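PDB 3HL1: ferritin like protein from Caulobacter vibrioides, which is of unconfirmed function but belongs to a ferritin-like family and probably binds metal. Local coordinates for residues D90-N95 with W126-E131. Residues are numbered along the deposited sequence; the frame is centred on the assembly and turned at random.
Sequences DLDTPN and WRTQRE
The guanidinium of R130 has L91 over one face. L91 CB sits 3.6 Å above its plane, nearer the edge of the group than its middle, and the two side chains meet at a slant. CD1 and CD2 of L91 also reach the group, near NH2 and NH1. Within 126-131, R127 CG lies 3.4 Å above the W126 ring plane, over its centre. R130 CG lies between the backbone N and the carbonyl carbon (chi1 62°). With chi2 extended, this carries R130 CD to 3.4 Å from L91 O. The turn at chi3 (-100°) then swings the guanidinium against L91. A salt bridge from NE to E146 also holds it. D92 OD1 is 4.7 Å from R130 NE, too far for contact, but its charge may still add some attraction. The D92 carboxylate instead packs on the T128 side chain, with OD1 3.1 Å from T128 CB and close to CG2. T128 OG1 is hydrogen-bonded to E125 O.

The backbones are joined by one nearly straight hydrogen bond, T93 N to T128 O (3.1 Å, 173° at the hydrogen). The donor lies above the carbonyl plane. The T93-P94 peptide is cis. T93 O takes a weak, bent bond from Q129 NE2 at 3.0 Å, and water 2 links P94 O to R127 O. Water 1 links T93 OG1 to Q129 O. This is loop-to-loop packing at the periphery of a helical ferritin-like fold, joining the connections before and after helix 112-121.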
loop_
_atom_site.group_PDB
_atom_site.type_symbol
_atom_site.label_atom_id
_atom_site.label_comp_id
_atom_site.label_asym_id
_atom_site.label_seq_id
_atom_site.Cartn_x
_atom_site.Cartn_y
_atom_site.Cartn_z
ATOM N N ASP A 90 -3.496 -16.045 10.275
ATOM C CA ASP A 90 -3.490 -17.340 10.961
ATOM C C ASP A 90 -2.168 -17.506 11.659
ATOM O O ASP A 90 -2.023 -18.359 12.510
ATOM C CB ASP A 90 -3.609 -18.530 9.996
ATOM C CG ASP A 90 -4.973 -18.658 9.342
ATOM O OD1 ASP A 90 -5.965 -18.080 9.837
ATOM O OD2 ASP A 90 -5.041 -19.384 8.321
ATOM N N LEU A 91 -1.166 -16.732 11.263
ATOM C CA LEU A 91 0.124 -16.795 11.935
ATOM C C LEU A 91 0.125 -16.104 13.303
ATOM O O LEU A 91 1.041 -16.281 14.097
ATOM C CB LEU A 91 1.230 -16.211 11.060
ATOM C CG LEU A 91 1.498 -16.908 9.724
ATOM C CD1 LEU A 91 2.466 -16.126 8.899
ATOM C CD2 LEU A 91 2.052 -18.321 9.987
ATOM N N ASP A 92 -0.873 -15.274 13.554
ATOM C CA ASP A 92 -0.874 -14.405 14.711
ATOM C C ASP A 92 -1.717 -15.004 15.836
ATOM O O ASP A 92 -2.675 -15.707 15.584
ATOM C CB ASP A 92 -1.478 -13.044 14.325
ATOM C CG ASP A 92 -0.723 -12.354 13.216
ATOM O OD1 ASP A 92 0.503 -12.588 13.141
ATOM O OD2 ASP A 92 -1.345 -11.597 12.425
ATOM N N THR A 93 -1.380 -14.650 17.066
ATOM C CA THR A 93 -2.109 -15.123 18.246
ATOM C C THR A 93 -2.385 -13.917 19.177
ATOM O O THR A 93 -1.459 -13.213 19.598
ATOM C CB THR A 93 -1.291 -16.221 18.940
ATOM O OG1 THR A 93 -0.022 -15.679 19.297
ATOM C CG2 THR A 93 -1.039 -17.454 17.987
ATOM N N PRO A 94 -3.665 -13.577 19.384
ATOM C CA PRO A 94 -4.861 -14.177 18.759
ATOM C C PRO A 94 -4.910 -13.804 17.271
ATOM O O PRO A 94 -4.247 -12.840 16.859
ATOM C CB PRO A 94 -6.026 -13.532 19.528
ATOM C CG PRO A 94 -5.506 -12.183 19.919
ATOM C CD PRO A 94 -4.019 -12.418 20.232
ATOM N N ASN A 95 -5.616 -14.603 16.473
ATOM C CA ASN A 95 -5.836 -14.283 15.084
ATOM C C ASN A 95 -6.673 -13.007 15.096
ATOM O O ASN A 95 -7.758 -12.986 15.667
ATOM C CB ASN A 95 -6.543 -15.422 14.376
ATOM C CG ASN A 95 -6.666 -15.204 12.918
ATOM O OD1 ASN A 95 -6.704 -14.060 12.437
ATOM N ND2 ASN A 95 -6.711 -16.308 12.172
ATOM N N TRP A 126 3.710 -5.975 17.090
ATOM C CA TRP A 126 3.816 -6.345 18.514
ATOM C C TRP A 126 2.592 -7.100 19.064
ATOM O O TRP A 126 2.708 -7.901 20.000
ATOM C CB TRP A 126 4.161 -5.148 19.397
ATOM C CG TRP A 126 3.094 -4.148 19.551
ATOM C CD1 TRP A 126 2.905 -3.025 18.790
ATOM C CD2 TRP A 126 2.082 -4.118 20.566
ATOM N NE1 TRP A 126 1.835 -2.307 19.264
ATOM C CE2 TRP A 126 1.308 -2.956 20.350
ATOM C CE3 TRP A 126 1.751 -4.961 21.642
ATOM C CZ2 TRP A 126 0.217 -2.615 21.164
ATOM C CZ3 TRP A 126 0.655 -4.621 22.462
ATOM C CH2 TRP A 126 -0.092 -3.457 22.215
ATOM N N ARG A 127 1.424 -6.856 18.495
ATOM C CA ARG A 127 0.210 -7.583 18.900
ATOM C C ARG A 127 0.137 -9.022 18.371
ATOM O O ARG A 127 -0.611 -9.833 18.885
ATOM C CB ARG A 127 -0.995 -6.767 18.464
ATOM C CG ARG A 127 -0.996 -5.438 19.171
ATOM C CD ARG A 127 -1.854 -4.475 18.521
ATOM N NE ARG A 127 -3.230 -4.573 18.958
ATOM C CZ ARG A 127 -3.836 -3.731 19.783
ATOM N NH1 ARG A 127 -5.119 -3.935 20.053
ATOM N NH2 ARG A 127 -3.189 -2.696 20.323
ATOM N N THR A 128 0.922 -9.345 17.339
ATOM C CA THR A 128 0.887 -10.686 16.720
ATOM C C THR A 128 1.447 -11.789 17.642
ATOM O O THR A 128 1.154 -12.976 17.478
ATOM C CB THR A 128 1.651 -10.695 15.380
ATOM O OG1 THR A 128 3.060 -10.436 15.585
ATOM C CG2 THR A 128 1.044 -9.670 14.437
ATOM N N GLN A 129 2.257 -11.380 18.607
ATOM C CA GLN A 129 2.933 -12.307 19.511
ATOM C C GLN A 129 3.677 -13.391 18.738
ATOM O O GLN A 129 3.494 -14.573 18.981
ATOM C CB GLN A 129 1.956 -12.947 20.477
ATOM C CG GLN A 129 1.194 -11.971 21.319
ATOM C CD GLN A 129 0.585 -12.655 22.512
ATOM O OE1 GLN A 129 1.307 -13.069 23.422
ATOM N NE2 GLN A 129 -0.745 -12.795 22.517
ATOM N N ARG A 130 4.457 -12.994 17.743
ATOM C CA ARG A 130 5.304 -13.971 17.094
ATOM C C ARG A 130 6.692 -13.465 16.858
ATOM O O ARG A 130 6.923 -12.275 16.711
ATOM C CB ARG A 130 4.683 -14.537 15.814
ATOM C CG ARG A 130 4.395 -13.598 14.699
ATOM C CD ARG A 130 3.767 -14.364 13.549
ATOM N NE ARG A 130 4.688 -14.715 12.459
ATOM C CZ ARG A 130 5.019 -15.945 12.053
ATOM N NH1 ARG A 130 4.568 -17.042 12.653
ATOM N NH2 ARG A 130 5.831 -16.078 11.026
ATOM N N GLU A 131 7.622 -14.409 16.891
ATOM C CA GLU A 131 8.985 -14.166 16.462
ATOM C C GLU A 131 8.975 -14.016 14.927
ATOM O O GLU A 131 8.440 -14.885 14.247
ATOM C CB GLU A 131 9.889 -15.333 16.897
ATOM C CG GLU A 131 10.442 -15.170 18.305
ATOM C CD GLU A 131 11.357 -13.962 18.395
ATOM O OE1 GLU A 131 12.307 -13.877 17.588
ATOM O OE2 GLU A 131 11.117 -13.092 19.253
HETATM O O HOH W 1 1.688 -15.744 17.212
HETATM O O HOH W 2 -2.426 -10.839 17.420
#